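Long-range contacts in FAD-binding oxidoreductase (Gulosibacter chungangensis, PDB 7PBG), which oxidises 4-ethylphenol and probably related 4-alkylphenols with a covalently held FAD, a dehydrogenation that can lead to 4-vinylphenols: residues A[277-283]-A[427-432]; A[255-260]-A[405-410]; A[54-60]-A[100-106]; A[22-26]-A[66-70]. One frame throughout, in Å; residues are numbered along the deposited sequence.

Interaction 1: A[277-283]-A[427-432]; sequences IVRNVTF and YLAQFI
The Arg-279 guanidinium meets Gln-430 OE1 at its edge, in plane, while the Phe-283 ring covers one face, CD2 standing 3.6 Å above the plane. Guanidinium and amide are nearly coplanar (17°); Arg-279 NE bonds to Gln-430 OE1 at 3.1 Å, and NH2 adds a longer, weak bond. Arg-279 NH2 in turn stands 3.4 Å above the Phe-283 ring, offset toward the rim; Ala-429 O lies at the ring edge, and CG packs on Leu-428 CB at 3.9 Å. Gln-430 extends this far because its CG is anti to the backbone N (chi1 -176°), its amide crossing Ile-277 obliquely. Asn-280, the N-cap of helix 281-288, takes Ala-429 N (2.9 Å) and Phe-283 N on OD1 from opposite faces of its amide plane. In that plane, ND2 donates to Tyr-427 O. Phe-431 N to Val-278 O (2.7 Å) marks the antiparallel hydrogen-bonded pair joining strands 277-280 and 426-433 of the sheet beside the flavin. Arg-279 NH1 salt-bridges Asp-284, and FAD-binding Glu-152 forms a long, weak ion pair with NH2. The buried guanidinium is probably held in rotation by Gln-430 and Asp-284 at its rim and a phenyl ring over one face.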
# COMPACT_ATOMS: atom_id res chain seq x y z
N ILE A 277 7.26 11.92 17.29
CA ILE A 277 6.24 11.70 18.34
C ILE A 277 6.13 12.97 19.19
O ILE A 277 7.10 13.70 19.36
CB ILE A 277 6.55 10.44 19.18
CG1 ILE A 277 7.89 10.55 19.89
CG2 ILE A 277 6.50 9.20 18.29
CD1 ILE A 277 8.15 9.44 20.92
N VAL A 278 4.97 13.15 19.77
CA VAL A 278 4.72 14.29 20.69
C VAL A 278 4.11 13.66 21.93
O VAL A 278 2.92 13.24 21.84
CB VAL A 278 3.81 15.36 20.08
CG1 VAL A 278 3.77 16.57 21.02
CG2 VAL A 278 4.25 15.77 18.68
N ARG A 279 4.89 13.47 22.99
CA ARG A 279 4.31 12.81 24.18
C ARG A 279 4.15 13.79 25.32
O ARG A 279 4.91 14.78 25.45
CB ARG A 279 5.09 11.58 24.61
CG ARG A 279 6.57 11.78 24.78
CD ARG A 279 7.09 10.45 25.33
NE ARG A 279 6.77 9.19 24.65
CZ ARG A 279 7.31 8.01 24.99
NH1 ARG A 279 8.14 7.91 26.02
NH2 ARG A 279 6.99 6.91 24.33
N ASN A 280 3.23 13.44 26.20
CA ASN A 280 3.05 14.23 27.44
C ASN A 280 4.09 13.80 28.47
O ASN A 280 4.69 12.71 28.36
CB ASN A 280 1.63 14.19 27.94
CG ASN A 280 1.14 12.87 28.50
OD1 ASN A 280 1.71 11.81 28.26
ND2 ASN A 280 0.03 12.95 29.20
N VAL A 281 4.25 14.63 29.50
CA VAL A 281 5.28 14.36 30.55
C VAL A 281 4.97 13.03 31.23
O VAL A 281 5.93 12.25 31.56
CB VAL A 281 5.42 15.52 31.54
CG1 VAL A 281 4.18 15.79 32.35
CG2 VAL A 281 6.61 15.27 32.45
N THR A 282 3.71 12.68 31.41
CA THR A 282 3.41 11.43 32.14
C THR A 282 3.99 10.23 31.39
O THR A 282 4.51 9.28 32.07
CB THR A 282 1.90 11.26 32.33
OG1 THR A 282 1.44 12.48 32.91
CG2 THR A 282 1.58 10.12 33.27
N PHE A 283 3.93 10.23 30.06
CA PHE A 283 4.40 9.07 29.27
C PHE A 283 5.90 8.96 29.49
O PHE A 283 6.42 7.90 29.86
CB PHE A 283 3.95 9.25 27.82
CG PHE A 283 3.95 8.00 26.99
CD1 PHE A 283 3.14 7.94 25.88
CD2 PHE A 283 4.71 6.89 27.33
CE1 PHE A 283 3.12 6.80 25.09
CE2 PHE A 283 4.68 5.74 26.55
CZ PHE A 283 3.93 5.73 25.40
N TYR A 427 -3.34 8.78 32.31
CA TYR A 427 -3.41 9.07 30.85
C TYR A 427 -2.04 9.38 30.31
O TYR A 427 -1.51 10.45 30.60
CB TYR A 427 -4.35 10.25 30.65
CG TYR A 427 -4.47 10.79 29.26
CD1 TYR A 427 -4.27 10.02 28.12
CD2 TYR A 427 -4.86 12.11 29.10
CE1 TYR A 427 -4.38 10.55 26.85
CE2 TYR A 427 -5.01 12.64 27.84
CZ TYR A 427 -4.80 11.87 26.72
OH TYR A 427 -4.98 12.49 25.53
N LEU A 428 -1.48 8.45 29.56
CA LEU A 428 -0.23 8.64 28.82
C LEU A 428 -0.64 8.95 27.38
O LEU A 428 -1.47 8.22 26.82
CB LEU A 428 0.63 7.39 28.93
CG LEU A 428 1.34 7.23 30.28
CD1 LEU A 428 0.37 7.13 31.45
CD2 LEU A 428 2.23 6.00 30.21
N ALA A 429 -0.13 10.04 26.84
CA ALA A 429 -0.66 10.58 25.58
C ALA A 429 0.49 10.71 24.60
O ALA A 429 1.58 11.19 24.99
CB ALA A 429 -1.35 11.90 25.80
N GLN A 430 0.25 10.29 23.37
CA GLN A 430 1.16 10.65 22.28
C GLN A 430 0.30 11.19 21.14
O GLN A 430 -0.79 10.67 20.89
CB GLN A 430 2.01 9.42 22.02
CG GLN A 430 3.10 9.59 20.98
CD GLN A 430 4.13 8.53 21.25
OE1 GLN A 430 4.91 8.61 22.20
NE2 GLN A 430 4.06 7.46 20.49
N PHE A 431 0.80 12.19 20.45
CA PHE A 431 0.18 12.65 19.19
C PHE A 431 1.23 12.52 18.11
O PHE A 431 2.39 12.79 18.37
CB PHE A 431 -0.33 14.08 19.27
CG PHE A 431 -1.55 14.28 20.12
CD1 PHE A 431 -2.83 14.26 19.55
CD2 PHE A 431 -1.42 14.39 21.48
CE1 PHE A 431 -3.94 14.42 20.36
CE2 PHE A 431 -2.54 14.54 22.28
CZ PHE A 431 -3.79 14.58 21.72
N ILE A 432 0.83 12.05 16.94
CA ILE A 432 1.76 11.88 15.79
C ILE A 432 1.01 12.40 14.56
O ILE A 432 -0.16 11.96 14.34
CB ILE A 432 2.17 10.41 15.63
CG1 ILE A 432 2.88 9.83 16.85
CG2 ILE A 432 2.99 10.24 14.36
CD1 ILE A 432 2.93 8.32 16.84
O HOH W 1 -1.45 12.28 32.61

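Interaction 2: A[255-260]-A[405-410]; sequences LPAIME and SGEDAA
Pro-256 presents its ring alongside the start of helix 406-422, CG touching Ala-410 CB at 3.6 Å, while its backbone lies against Gly-406, CA to CA 3.4 Å. Such closeness depends on the glycine: a CB there would point at helix 255-266 and run into Pro-256 O. Leu-255 and Met-259, one helical turn apart, converge on the methyl of Ala-409, the leucine with CD2 and the methionine with CG (to Ala-409 CB 3.9 Å). Met-259 bends at both chi2 and chi3, and its sulfur end turns away from helix 406-422. The short axes pass 7.6 Å apart at 135°, which describes two helices packed antiparallel but well askew on one face of the large antiparallel sheet, consistent with the cap domain of the vanillyl-alcohol-oxidase family, where Leu-255, Met-259 and Ala-409 all touch Phe-431. Ser-405 is the N-cap of helix 406-422, its OG accepting from Asp-408 N at 3.0 Å. Glu-260 approaches that same helix start from the other helix: a bend at chi2 (-72°) swings the carboxylate over so that OE2 takes Gly-406 N at 2.8 Å, met on the anti side. Water 2 donates to this oxygen and accepts from Glu-407 N, so a second amide of the first turn is linked to the carboxylate; the helix start would favour its negative charge. An alanine in place of Glu-260 would probably leave Gly-406 N without its carboxylate acceptor and Lys-120 of the second subunit without the ion-pair mate it has in OE1.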
# COMPACT_ATOMS: atom_id res chain seq x y z
N LEU A 255 0.45 22.35 22.96
CA LEU A 255 0.18 21.28 21.99
C LEU A 255 -0.33 21.83 20.66
O LEU A 255 0.15 21.36 19.62
CB LEU A 255 -0.78 20.25 22.60
CG LEU A 255 -1.16 19.09 21.70
CD1 LEU A 255 0.05 18.20 21.38
CD2 LEU A 255 -2.26 18.26 22.34
N PRO A 256 -1.31 22.77 20.57
CA PRO A 256 -1.73 23.22 19.25
C PRO A 256 -0.59 23.76 18.39
O PRO A 256 -0.44 23.33 17.24
CB PRO A 256 -2.77 24.31 19.54
CG PRO A 256 -3.30 23.95 20.87
CD PRO A 256 -2.12 23.38 21.65
N ALA A 257 0.24 24.64 18.93
CA ALA A 257 1.35 25.17 18.13
C ALA A 257 2.33 24.05 17.75
O ALA A 257 2.99 24.16 16.67
CB ALA A 257 2.05 26.26 18.86
N ILE A 258 2.56 23.11 18.66
CA ILE A 258 3.48 22.00 18.33
C ILE A 258 2.95 21.27 17.09
O ILE A 258 3.71 21.03 16.17
CB ILE A 258 3.67 21.04 19.49
CG1 ILE A 258 4.30 21.72 20.71
CG2 ILE A 258 4.41 19.81 18.99
CD1 ILE A 258 4.20 20.90 22.01
N MET A 259 1.66 20.93 17.07
CA MET A 259 1.13 20.10 15.99
C MET A 259 1.12 20.94 14.70
O MET A 259 1.48 20.41 13.66
CB MET A 259 -0.28 19.58 16.32
CG MET A 259 -0.37 18.73 17.55
SD MET A 259 0.88 17.45 17.76
CE MET A 259 0.48 16.45 16.33
N GLU A 260 0.76 22.24 14.78
CA GLU A 260 0.64 23.08 13.58
C GLU A 260 2.05 23.39 13.06
O GLU A 260 2.17 23.61 11.87
CB GLU A 260 -0.17 24.32 13.87
CG GLU A 260 -1.63 24.00 14.09
CD GLU A 260 -2.44 23.59 12.87
OE1 GLU A 260 -1.96 23.79 11.74
OE2 GLU A 260 -3.57 23.13 13.06
N SER A 405 -4.56 19.08 13.14
CA SER A 405 -5.22 20.27 13.71
C SER A 405 -4.70 20.45 15.12
O SER A 405 -4.94 19.56 15.93
CB SER A 405 -6.72 20.16 13.71
OG SER A 405 -7.28 21.19 14.54
N GLY A 406 -4.01 21.55 15.38
CA GLY A 406 -3.62 21.88 16.74
C GLY A 406 -4.84 21.97 17.64
O GLY A 406 -4.82 21.44 18.74
N GLU A 407 -5.85 22.72 17.20
CA GLU A 407 -7.01 23.05 18.04
C GLU A 407 -7.69 21.72 18.39
O GLU A 407 -8.02 21.51 19.59
CB GLU A 407 -7.89 24.05 17.29
CG GLU A 407 -9.22 24.29 17.96
CD GLU A 407 -10.21 25.04 17.09
OE1 GLU A 407 -9.75 25.79 16.21
OE2 GLU A 407 -11.43 24.83 17.26
N ASP A 408 -7.84 20.81 17.42
CA ASP A 408 -8.57 19.55 17.69
C ASP A 408 -7.69 18.65 18.59
O ASP A 408 -8.25 17.96 19.46
CB ASP A 408 -8.96 18.78 16.43
CG ASP A 408 -9.90 19.56 15.51
OD1 ASP A 408 -9.97 19.17 14.31
OD2 ASP A 408 -10.53 20.55 16.00
N ALA A 409 -6.37 18.64 18.41
CA ALA A 409 -5.46 17.83 19.24
C ALA A 409 -5.67 18.25 20.69
O ALA A 409 -5.88 17.37 21.52
CB ALA A 409 -4.02 17.98 18.82
N ALA A 410 -5.62 19.56 20.97
CA ALA A 410 -5.75 20.09 22.35
C ALA A 410 -7.12 19.73 22.92
O ALA A 410 -7.18 19.43 24.09
CB ALA A 410 -5.51 21.57 22.38
O HOH W 2 -5.43 24.46 14.93

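Interaction 3: A[54-60]-A[100-106]; sequences KGSAVIW and TGTVLLH
Strands 57-59 and 103-106 are parallel neighbours in the small mixed sheet of the FAD-binding domain, their axes 4.6 Å apart at 29°. The ladder of backbone bonds fixes the register: Leu-104 N donates to Ala-57 O at 2.8 Å, Ile-59 N to Leu-104 O, and His-106 N to Ile-59 O, so Leu-104 is held through both its amide and its carbonyl by the residues flanking Val-58. Before the strands proper the two chains already run together. There Gly-101 N bonds to Lys-54 O (2.9 Å) and Ser-56 N to Thr-102 O, while Ser-56 OG, placed between the backbone N and the carbonyl carbon (chi1 54°), donates to Gly-101 O at 2.7 Å from above that carbonyl plane. Gly-101 has a positive phi, a backbone shape that suits glycine. On the face of Ile-59 and Val-103 the side chains cross, Ile-59 CD1 meeting Val-103 CG1 at 3.7 Å, and helix 12-26 covers this side through Phe-15 and Phe-22. On the opposite face Val-58 lies beside His-106, both pointing the same way. Trp-60 brings the edge of its ring to His-106 O, CD1 being 3.8 Å away, and its ring is set obliquely to the imidazole. Tyr-41 OH bonds to both Trp-60 NE1 and His-106 ND1, tying the two rings together. Strand 103-106 thus lies, parallel to both, between strands 57-59 and 81-84, the two that the beta-alpha-beta crossover through helix 64-77 connects in this PCMH-type FAD-binding domain.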
# COMPACT_ATOMS: atom_id res chain seq x y z
N LYS A 54 -10.99 -16.63 26.66
CA LYS A 54 -10.08 -17.69 27.19
C LYS A 54 -10.03 -18.86 26.21
O LYS A 54 -11.06 -19.57 26.05
CB LYS A 54 -10.46 -18.12 28.61
CG LYS A 54 -10.48 -16.99 29.64
CD LYS A 54 -9.23 -16.74 30.33
CE LYS A 54 -9.33 -15.61 31.34
NZ LYS A 54 -9.91 -16.08 32.63
N GLY A 55 -8.84 -19.14 25.65
CA GLY A 55 -8.68 -20.26 24.72
C GLY A 55 -8.74 -21.60 25.44
O GLY A 55 -8.57 -21.64 26.69
N SER A 56 -8.96 -22.68 24.69
CA SER A 56 -9.17 -24.06 25.19
C SER A 56 -7.87 -24.82 25.18
O SER A 56 -7.74 -25.81 25.95
CB SER A 56 -10.16 -24.79 24.36
OG SER A 56 -9.79 -24.76 22.98
N ALA A 57 -6.98 -24.47 24.26
CA ALA A 57 -5.80 -25.30 23.98
C ALA A 57 -4.84 -24.40 23.21
O ALA A 57 -5.28 -23.37 22.65
CB ALA A 57 -6.18 -26.52 23.18
N VAL A 58 -3.59 -24.80 23.24
CA VAL A 58 -2.57 -24.14 22.38
C VAL A 58 -1.81 -25.21 21.64
O VAL A 58 -1.48 -26.26 22.22
CB VAL A 58 -1.67 -23.18 23.18
CG1 VAL A 58 -0.79 -23.86 24.23
CG2 VAL A 58 -0.82 -22.41 22.21
N ILE A 59 -1.54 -24.93 20.37
CA ILE A 59 -0.76 -25.82 19.49
C ILE A 59 0.44 -25.02 19.00
O ILE A 59 0.28 -23.86 18.61
CB ILE A 59 -1.61 -26.33 18.32
CG1 ILE A 59 -2.89 -27.02 18.80
CG2 ILE A 59 -0.76 -27.20 17.42
CD1 ILE A 59 -3.81 -27.47 17.69
N TRP A 60 1.58 -25.69 18.98
CA TRP A 60 2.86 -25.16 18.48
C TRP A 60 3.18 -25.84 17.17
O TRP A 60 3.91 -26.82 17.11
CB TRP A 60 3.92 -25.43 19.55
CG TRP A 60 3.64 -24.71 20.82
CD1 TRP A 60 3.23 -23.42 20.97
CD2 TRP A 60 3.78 -25.24 22.15
NE1 TRP A 60 3.12 -23.10 22.30
CE2 TRP A 60 3.45 -24.19 23.05
CE3 TRP A 60 4.17 -26.48 22.66
CZ2 TRP A 60 3.45 -24.36 24.43
CZ3 TRP A 60 4.20 -26.64 24.03
CH2 TRP A 60 3.87 -25.59 24.89
N THR A 100 -14.46 -17.57 23.57
CA THR A 100 -14.09 -18.55 24.60
C THR A 100 -14.00 -19.94 23.95
O THR A 100 -14.90 -20.25 23.18
CB THR A 100 -15.12 -18.49 25.73
OG1 THR A 100 -15.07 -17.17 26.27
CG2 THR A 100 -14.83 -19.55 26.77
N GLY A 101 -12.96 -20.73 24.24
CA GLY A 101 -12.84 -22.12 23.78
C GLY A 101 -12.12 -22.22 22.44
O GLY A 101 -11.88 -23.35 21.99
N THR A 102 -11.62 -21.09 21.91
CA THR A 102 -10.86 -21.11 20.64
C THR A 102 -9.58 -21.88 20.90
O THR A 102 -9.02 -21.73 21.99
CB THR A 102 -10.67 -19.69 20.12
OG1 THR A 102 -11.99 -19.21 19.82
CG2 THR A 102 -9.77 -19.62 18.88
N VAL A 103 -9.16 -22.69 19.93
CA VAL A 103 -7.84 -23.35 19.96
C VAL A 103 -6.83 -22.32 19.46
O VAL A 103 -7.02 -21.81 18.34
CB VAL A 103 -7.85 -24.63 19.13
CG1 VAL A 103 -6.46 -25.18 18.92
CG2 VAL A 103 -8.76 -25.70 19.75
N LEU A 104 -5.77 -22.07 20.21
CA LEU A 104 -4.75 -21.05 19.83
C LEU A 104 -3.62 -21.72 19.06
O LEU A 104 -3.18 -22.87 19.46
CB LEU A 104 -4.26 -20.38 21.09
CG LEU A 104 -5.36 -19.94 22.07
CD1 LEU A 104 -4.73 -19.18 23.21
CD2 LEU A 104 -6.39 -19.07 21.38
N LEU A 105 -3.17 -21.06 17.98
CA LEU A 105 -1.97 -21.52 17.24
C LEU A 105 -0.88 -20.49 17.52
O LEU A 105 -0.93 -19.44 16.95
CB LEU A 105 -2.23 -21.62 15.73
CG LEU A 105 -2.97 -22.85 15.25
CD1 LEU A 105 -4.22 -23.14 16.06
CD2 LEU A 105 -3.26 -22.77 13.76
N HIS A 106 0.10 -20.82 18.35
CA HIS A 106 1.28 -19.95 18.54
C HIS A 106 2.36 -20.38 17.54
O HIS A 106 3.19 -21.23 17.86
CB HIS A 106 1.71 -19.99 20.00
CG HIS A 106 2.88 -19.13 20.27
ND1 HIS A 106 3.65 -19.29 21.36
CD2 HIS A 106 3.45 -18.18 19.52
CE1 HIS A 106 4.66 -18.43 21.32
NE2 HIS A 106 4.55 -17.73 20.21

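Interaction 4: A[22-26]-A[66-70]; sequences FSETI and DVQVI
Apolar contacts carry most of this pairing of helices 12-26 and 64-77, beginning with Ile-26, whose CD1 is pressed on Val-69 CG1 at 3.3 Å, tighter than usual for two carbons. Chi2 of -53° turns that methyl between Val-69 and Asp-66 CB, while the side chain crosses Ile-70 at about a right angle, Ile-26 CG1 to Ile-70 CG1 3.8 Å. Beside it Thr-25 rests CB on Val-69 CG2, and Thr-25 OG1 is bonded back to Glu-21 O of its own helix. An alanine at Ile-26 would probably open a gap between Val-69, Ile-70 and Asp-66. Phe-22 adds a ring-edge contact: its CE1 reaches Ile-70 CG2 and, at the ring edge and in its plane, Ile-70 O at 3.5 Å. The polar link is indirect: water 3 donates to Ile-26 O (2.7 Å) and to Asp-66 OD2, an oxygen that also accepts from Gly-62 N. The short axes run nearly antiparallel (156°) at 10.1 Å, a separation spanned by branched side chains. The contact is mainly apolar, with a water-bridged polar link at the end of helix 12-26, where water 3 joins Ile-26 O to the Asp-66 carboxylate.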
# COMPACT_ATOMS: atom_id res chain seq x y z
N PHE A 22 -5.15 -33.62 16.16
CA PHE A 22 -4.01 -32.66 16.25
C PHE A 22 -2.79 -33.38 16.81
O PHE A 22 -1.68 -33.30 16.23
CB PHE A 22 -4.38 -31.49 17.15
CG PHE A 22 -5.50 -30.61 16.67
CD1 PHE A 22 -5.61 -30.23 15.36
CD2 PHE A 22 -6.40 -30.07 17.57
CE1 PHE A 22 -6.62 -29.35 14.96
CE2 PHE A 22 -7.40 -29.21 17.18
CZ PHE A 22 -7.51 -28.86 15.86
N SER A 23 -2.95 -34.10 17.92
CA SER A 23 -1.82 -34.83 18.57
C SER A 23 -1.21 -35.83 17.57
O SER A 23 0.04 -35.86 17.45
CB SER A 23 -2.26 -35.52 19.84
OG SER A 23 -2.85 -34.57 20.71
N GLU A 24 -2.03 -36.66 16.91
CA GLU A 24 -1.55 -37.73 16.01
C GLU A 24 -0.74 -37.10 14.87
O GLU A 24 0.33 -37.64 14.55
CB GLU A 24 -2.68 -38.62 15.48
N THR A 25 -1.19 -35.96 14.33
CA THR A 25 -0.63 -35.36 13.08
C THR A 25 0.54 -34.42 13.38
O THR A 25 1.44 -34.34 12.52
CB THR A 25 -1.74 -34.67 12.29
OG1 THR A 25 -2.35 -33.65 13.08
CG2 THR A 25 -2.81 -35.63 11.81
N ILE A 26 0.49 -33.65 14.46
CA ILE A 26 1.46 -32.57 14.82
C ILE A 26 2.46 -33.13 15.83
O ILE A 26 3.64 -32.72 15.81
CB ILE A 26 0.69 -31.36 15.38
CG1 ILE A 26 -0.44 -30.97 14.44
CG2 ILE A 26 1.59 -30.17 15.69
CD1 ILE A 26 0.07 -30.76 13.03
N ASP A 66 2.16 -28.31 8.95
CA ASP A 66 1.48 -28.51 10.26
C ASP A 66 0.27 -27.56 10.29
O ASP A 66 -0.83 -27.97 10.63
CB ASP A 66 2.36 -28.24 11.46
CG ASP A 66 3.35 -29.35 11.79
OD1 ASP A 66 3.37 -30.37 11.07
OD2 ASP A 66 4.06 -29.19 12.79
N VAL A 67 0.49 -26.29 10.01
CA VAL A 67 -0.65 -25.31 9.95
C VAL A 67 -1.76 -25.84 9.03
O VAL A 67 -2.96 -25.79 9.41
CB VAL A 67 -0.17 -23.90 9.57
CG1 VAL A 67 -1.36 -22.96 9.47
CG2 VAL A 67 0.79 -23.38 10.59
N GLN A 68 -1.42 -26.32 7.83
CA GLN A 68 -2.46 -26.81 6.89
C GLN A 68 -3.27 -27.94 7.53
O GLN A 68 -4.49 -27.95 7.38
CB GLN A 68 -1.86 -27.33 5.59
CG GLN A 68 -1.04 -26.28 4.87
CD GLN A 68 -0.45 -26.88 3.62
OE1 GLN A 68 0.71 -27.30 3.63
NE2 GLN A 68 -1.28 -27.00 2.58
N VAL A 69 -2.60 -28.91 8.13
CA VAL A 69 -3.30 -30.11 8.67
C VAL A 69 -4.14 -29.67 9.86
O VAL A 69 -5.27 -30.18 9.98
CB VAL A 69 -2.36 -31.29 9.02
CG1 VAL A 69 -1.33 -30.96 10.04
CG2 VAL A 69 -3.15 -32.52 9.47
N ILE A 70 -3.65 -28.75 10.70
CA ILE A 70 -4.47 -28.22 11.84
C ILE A 70 -5.75 -27.55 11.30
O ILE A 70 -6.86 -27.75 11.86
CB ILE A 70 -3.65 -27.26 12.71
CG1 ILE A 70 -2.55 -28.00 13.47
CG2 ILE A 70 -4.53 -26.44 13.66
CD1 ILE A 70 -1.37 -27.11 13.85
O HOH W 3 5.17 -30.83 14.60

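How the interactions relate
The contacts form two clusters on opposite sides of the chain's centre. Interactions 3 and 4, centres about 14 Å apart, belong to the FAD-binding domain and come first along the chain; their segments alternate, and Ile-59 touches Phe-22, Ile-26 and Ile-70, so helices 12-26 and 64-77 pack against the small mixed sheet. Interactions 1 and 2 follow in series, about 13 Å apart and likewise alternating: helix 255-266 precedes strand 277-280 and helix 406-422 precedes strand 426-433, with both helices touching Phe-431, and helix 255-266 also Val-278. Interactions 1 and 3 lie about 35 Å apart between centres, consistent with separate domains holding the extended FAD.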